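Local coordinates for protein proline dehydrogenase (Bradyrhizobium japonicum USDA 110, PDB 3HAZ) that probably oxidises proline to glutamate in two steps, through a flavin-dependent proline dehydrogenase and an NAD-dependent 1-pyrroline-5-carboxylate dehydrogenase joined in one chain, at residues Asn5-Phe10 against Val327-Arg332; Ile250-Val255 against Ser290-Ala295. All coordinates share one frame; numbering follows the deposited sequence.

Contact 1: residues Asn5-Phe10 against Val327-Arg332; sequences NIPPPF and VDALAR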
loop_
_atom_site.group_PDB
_atom_site.type_symbol
_atom_site.label_atom_id
_atom_site.label_comp_id
_atom_site.label_asym_id
_atom_site.label_seq_id
_atom_site.Cartn_x
_atom_site.Cartn_y
_atom_site.Cartn_z
ATOM N N ASN A 5 48.191 21.285 38.961
ATOM C CA ASN A 5 46.996 21.817 39.608
ATOM C C ASN A 5 45.910 20.764 39.818
ATOM O O ASN A 5 45.651 19.944 38.935
ATOM C CB ASN A 5 46.412 22.968 38.780
ATOM C CG ASN A 5 47.451 24.002 38.391
ATOM O OD1 ASN A 5 48.492 24.134 39.036
ATOM N ND2 ASN A 5 47.166 24.750 37.330
ATOM N N ILE A 6 45.277 20.789 40.987
ATOM C CA ILE A 6 44.060 20.014 41.196
ATOM C C ILE A 6 43.036 20.471 40.163
ATOM O O ILE A 6 42.758 21.664 40.054
ATOM C CB ILE A 6 43.484 20.227 42.610
ATOM C CG1 ILE A 6 44.427 19.643 43.667
ATOM C CG2 ILE A 6 42.100 19.599 42.723
ATOM C CD1 ILE A 6 44.016 19.944 45.101
ATOM N N PRO A 7 42.487 19.527 39.381
ATOM C CA PRO A 7 41.500 19.857 38.345
ATOM C C PRO A 7 40.248 20.522 38.918
ATOM O O PRO A 7 39.871 20.245 40.057
ATOM C CB PRO A 7 41.139 18.481 37.766
ATOM C CG PRO A 7 41.539 17.502 38.855
ATOM C CD PRO A 7 42.805 18.091 39.375
ATOM N N PRO A 8 39.606 21.395 38.129
ATOM C CA PRO A 8 38.344 22.041 38.515
ATOM C C PRO A 8 37.231 21.007 38.655
ATOM O O PRO A 8 37.334 19.927 38.078
ATOM C CB PRO A 8 38.036 22.967 37.326
ATOM C CG PRO A 8 39.322 23.086 36.566
ATOM C CD PRO A 8 40.043 21.791 36.779
ATOM N N PRO A 9 36.179 21.330 39.419
ATOM C CA PRO A 9 35.058 20.395 39.550
ATOM C C PRO A 9 34.586 19.934 38.178
ATOM O O PRO A 9 34.404 20.764 37.291
ATOM C CB PRO A 9 33.986 21.237 40.236
ATOM C CG PRO A 9 34.765 22.229 41.046
ATOM C CD PRO A 9 35.995 22.541 40.238
ATOM N N PHE A 10 34.405 18.628 38.008
ATOM C CA PHE A 10 34.047 18.065 36.708
ATOM C C PHE A 10 32.720 18.616 36.178
ATOM O O PHE A 10 31.719 18.644 36.894
ATOM C CB PHE A 10 33.984 16.543 36.803
ATOM C CG PHE A 10 33.781 15.857 35.484
ATOM C CD1 PHE A 10 34.839 15.684 34.609
ATOM C CD2 PHE A 10 32.541 15.359 35.135
ATOM C CE1 PHE A 10 34.658 15.037 33.398
ATOM C CE2 PHE A 10 32.350 14.709 33.924
ATOM C CZ PHE A 10 33.410 14.550 33.056
ATOM N N VAL A 327 40.351 12.068 35.995
ATOM C CA VAL A 327 40.946 11.123 36.923
ATOM C C VAL A 327 42.469 11.154 36.832
ATOM O O VAL A 327 43.159 11.115 37.854
ATOM C CB VAL A 327 40.417 9.688 36.697
ATOM C CG1 VAL A 327 41.193 8.694 37.554
ATOM C CG2 VAL A 327 38.936 9.625 37.025
ATOM N N ASP A 328 42.995 11.244 35.614
ATOM C CA ASP A 328 44.444 11.324 35.434
ATOM C C ASP A 328 45.021 12.591 36.067
ATOM O O ASP A 328 46.047 12.541 36.741
ATOM C CB ASP A 328 44.828 11.266 33.953
ATOM C CG ASP A 328 46.331 11.132 33.752
ATOM O OD1 ASP A 328 46.924 10.199 34.337
ATOM O OD2 ASP A 328 46.915 11.959 33.019
ATOM N N ALA A 329 44.367 13.725 35.835
ATOM C CA ALA A 329 44.812 14.991 36.411
ATOM C C ALA A 329 44.779 14.925 37.932
ATOM O O ALA A 329 45.652 15.460 38.614
ATOM C CB ALA A 329 43.946 16.127 35.912
ATOM N N LEU A 330 43.753 14.265 38.453
ATOM C CA LEU A 330 43.607 14.051 39.881
ATOM C C LEU A 330 44.820 13.271 40.387
ATOM O O LEU A 330 45.434 13.623 41.396
ATOM C CB LEU A 330 42.327 13.254 40.131
ATOM C CG LEU A 330 41.437 13.573 41.328
ATOM C CD1 LEU A 330 41.322 15.072 41.541
ATOM C CD2 LEU A 330 40.065 12.949 41.109
ATOM N N ALA A 331 45.167 12.211 39.664
ATOM C CA ALA A 331 46.283 11.359 40.051
ATOM C C ALA A 331 47.608 12.124 40.044
ATOM O O ALA A 331 48.402 12.015 40.981
ATOM C CB ALA A 331 46.355 10.133 39.149
ATOM N N ARG A 332 47.842 12.905 38.993
ATOM C CA ARG A 332 49.086 13.667 38.894
ATOM C C ARG A 332 49.146 14.752 39.961
ATOM O O ARG A 332 50.190 14.980 40.564
ATOM C CB ARG A 332 49.247 14.294 37.503
ATOM C CG ARG A 332 49.193 13.305 36.347
ATOM C CD ARG A 332 49.631 13.956 35.035
ATOM N NE ARG A 332 49.266 15.372 34.971
ATOM C CZ ARG A 332 48.173 15.844 34.380
ATOM N NH1 ARG A 332 47.931 17.150 34.381
ATOM N NH2 ARG A 332 47.320 15.015 33.788
HETATM O O HOH W 1 46.880 17.719 37.590
#
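Pro7 lays its ring against the flank of helix 320-333, its CB-CG edge over the Ala329 methyl and its CG-CD edge against Leu330. CG reaches Leu330 CD1 at 3.6 Å, while the same CG stands 4.0 Å from Ala329 CB. The ring and the Leu330 side chain meet at about a right angle, and the CG-CD edge of the pyrrolidine rests on the CD1 methyl, with CG nearest. Leu330 leaves the helix beside the N-terminal segment, but its end comes nearer, and CD1 does the touching. Its side chain also packs on Ala295 and Leu298 of helix 287-298. Both helices belong to the outer layer of the proline dehydrogenase (beta/alpha) barrel, and the extended, proline-rich segment 5-10 runs across them. Alanine suits position 329 because its short CB lets the ring come close to the helix backbone: Pro7 CD lies 4.0 Å from Ala329 O. Were Pro7 an alanine, CG and CD would be gone, and Leu330 CD1 would probably be left without the apolar edge it rests on. Alongside, one water links the backbones, donating to Asn5 O at 2.9 Å and to Ala329 O at 2.8 Å. One turn of helix apart, Arg332 NH2 bonds Asp328 OD2 at 3.2 Å, with the oxygen in the guanidinium plane but the nitrogen well above the carboxylate plane.

Contact 2: residues Ile250-Val255 against Ser290-Ala295; sequences ISRARV and SLDVIA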
loop_
_atom_site.group_PDB
_atom_site.type_symbol
_atom_site.label_atom_id
_atom_site.label_comp_id
_atom_site.label_asym_id
_atom_site.label_seq_id
_atom_site.Cartn_x
_atom_site.Cartn_y
_atom_site.Cartn_z
ATOM N N ILE A 250 21.219 18.135 44.518
ATOM C CA ILE A 250 20.646 19.234 45.297
ATOM C C ILE A 250 21.051 19.185 46.772
ATOM O O ILE A 250 20.963 20.189 47.481
ATOM C CB ILE A 250 19.105 19.333 45.173
ATOM C CG1 ILE A 250 18.428 18.094 45.764
ATOM C CG2 ILE A 250 18.693 19.575 43.716
ATOM C CD1 ILE A 250 16.923 18.212 45.861
ATOM N N SER A 251 21.501 18.022 47.232
ATOM C CA SER A 251 22.002 17.910 48.598
ATOM C C SER A 251 23.532 17.910 48.640
ATOM O O SER A 251 24.135 17.442 49.602
ATOM C CB SER A 251 21.445 16.652 49.272
ATOM O OG SER A 251 20.034 16.731 49.406
ATOM N N ARG A 252 24.159 18.440 47.594
ATOM C CA ARG A 252 25.619 18.421 47.503
ATOM C C ARG A 252 26.311 18.992 48.747
ATOM O O ARG A 252 27.317 18.444 49.208
ATOM C CB ARG A 252 26.099 19.153 46.246
ATOM C CG ARG A 252 27.593 19.482 46.268
ATOM C CD ARG A 252 28.057 20.134 44.968
ATOM N NE ARG A 252 28.369 19.148 43.931
ATOM C CZ ARG A 252 27.529 18.768 42.969
ATOM N NH1 ARG A 252 26.310 19.282 42.905
ATOM N NH2 ARG A 252 27.908 17.865 42.071
ATOM N N ALA A 253 25.777 20.080 49.300
ATOM C CA ALA A 253 26.424 20.710 50.451
ATOM C C ALA A 253 26.580 19.744 51.623
ATOM O O ALA A 253 27.675 19.594 52.161
ATOM C CB ALA A 253 25.687 21.978 50.883
ATOM N N ARG A 254 25.497 19.081 52.017
ATOM C CA ARG A 254 25.580 18.156 53.145
ATOM C C ARG A 254 26.359 16.883 52.789
ATOM O O ARG A 254 27.030 16.312 53.643
ATOM C CB ARG A 254 24.193 17.813 53.688
ATOM C CG ARG A 254 23.357 16.952 52.756
ATOM C CD ARG A 254 22.088 16.489 53.448
ATOM N NE ARG A 254 22.362 15.457 54.442
ATOM C CZ ARG A 254 21.455 14.598 54.893
ATOM N NH1 ARG A 254 21.790 13.683 55.795
ATOM N NH2 ARG A 254 20.208 14.650 54.436
ATOM N N VAL A 255 26.268 16.452 51.529
ATOM C CA VAL A 255 27.009 15.281 51.059
ATOM C C VAL A 255 28.528 15.453 51.217
ATOM O O VAL A 255 29.210 14.565 51.718
ATOM C CB VAL A 255 26.661 14.925 49.588
ATOM C CG1 VAL A 255 27.624 13.860 49.031
ATOM C CG2 VAL A 255 25.224 14.436 49.488
ATOM N N SER A 290 29.689 12.357 42.384
ATOM C CA SER A 290 30.584 11.277 42.787
ATOM C C SER A 290 32.051 11.683 42.626
ATOM O O SER A 290 32.884 11.393 43.486
ATOM C CB SER A 290 30.293 10.007 41.983
ATOM O OG SER A 290 30.837 10.100 40.677
ATOM N N LEU A 291 32.365 12.340 41.516
ATOM C CA LEU A 291 33.724 12.807 41.271
ATOM C C LEU A 291 34.151 13.865 42.297
ATOM O O LEU A 291 35.313 13.910 42.704
ATOM C CB LEU A 291 33.866 13.330 39.832
ATOM C CG LEU A 291 33.752 12.251 38.739
ATOM C CD1 LEU A 291 33.770 12.842 37.332
ATOM C CD2 LEU A 291 34.857 11.215 38.882
ATOM N N ASP A 292 33.212 14.707 42.723
ATOM C CA ASP A 292 33.491 15.691 43.774
ATOM C C ASP A 292 33.867 14.979 45.067
ATOM O O ASP A 292 34.836 15.337 45.730
ATOM C CB ASP A 292 32.261 16.553 44.048
ATOM C CG ASP A 292 31.960 17.524 42.924
ATOM O OD1 ASP A 292 32.871 17.820 42.119
ATOM O OD2 ASP A 292 30.803 17.988 42.852
ATOM N N VAL A 293 33.073 13.977 45.431
ATOM C CA VAL A 293 33.306 13.226 46.653
ATOM C C VAL A 293 34.631 12.471 46.556
ATOM O O VAL A 293 35.449 12.509 47.477
ATOM C CB VAL A 293 32.146 12.250 46.925
ATOM C CG1 VAL A 293 32.543 11.202 47.969
ATOM C CG2 VAL A 293 30.906 13.025 47.352
ATOM N N ILE A 294 34.845 11.811 45.423
ATOM C CA ILE A 294 36.053 11.013 45.211
ATOM C C ILE A 294 37.322 11.865 45.257
ATOM O O ILE A 294 38.337 11.447 45.821
ATOM C CB ILE A 294 35.982 10.235 43.873
ATOM C CG1 ILE A 294 34.987 9.082 43.990
ATOM C CG2 ILE A 294 37.339 9.704 43.475
ATOM C CD1 ILE A 294 34.724 8.358 42.680
ATOM N N ALA A 295 37.259 13.059 44.674
ATOM C CA ALA A 295 38.410 13.953 44.641
ATOM C C ALA A 295 38.768 14.455 46.039
ATOM O O ALA A 295 39.943 14.518 46.399
ATOM C CB ALA A 295 38.149 15.133 43.707
#
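Two neighbouring outer helices of the (beta/alpha) barrel of the proline dehydrogenase domain meet here, 252-272 by its first turn and 287-298 by its middle; strand 276-279 lies between them in the chain. They are joined by a salt bridge between Arg252 and Asp292 and by an apolar touch between Val255 and Val293. Arginine suits the first of these places because its length spans a wide gap: the CA atoms of Arg252 and Asp292 are 9.1 Å apart. The Arg252 chain runs out with CG anti to the backbone N (chi1 165°), then bends at chi3, which brings the NE side of the guanidinium round to the carboxylate. The grip is side-on, yet both nitrogens converge on one oxygen, NE at 2.9 Å and NH2 at 3.0 Å from Asp292 OD2. That oxygen lies close to the guanidinium plane and receives both donors nearly along its C-O axis, with the two flat groups turned 72° from each other. Neither bond is straight, the angle at the NE hydrogen being 146°, as expected when two N-H groups share an acceptor. Arg524 NH1 forms a salt bridge with the same OD2, so two positive groups gather on this carboxylate and would be expected to keep it ionised. Aspartate fits because its side chain sets out toward helix 252-272 and is short enough to hold the carboxylate where the longer arginine meets it. A turn after Arg252, Val255 meets Val293, the residue next to Asp292; both are buried, and Met256, Leu259 and Leu263 also pack on Val293. The two valines cross at about a right angle and touch by single methyls, Val255 CG1 lying 3.8 Å from Val293 CG2.

From the N terminus, the chain passes first through segment 5-10, which contact 1 joins to helix 320-333 after more than three hundred residues. Contact 2 closes a much shorter loop, from helix 252-272 to helix 287-298, nested wholly inside the first. Helix 287-298, one partner of contact 2, also touches both segments of contact 1; on the N-terminal side Leu291 CD1 meets Phe10 CG at 3.5 Å. The contacts, their centres about 15 Å apart, therefore tie three outer helices of the barrel to the N-terminal segment. Arg524, whose salt bridge belongs to contact 2, also hydrogen-bonds Phe10 O through NE, joining segment 5-10 to it.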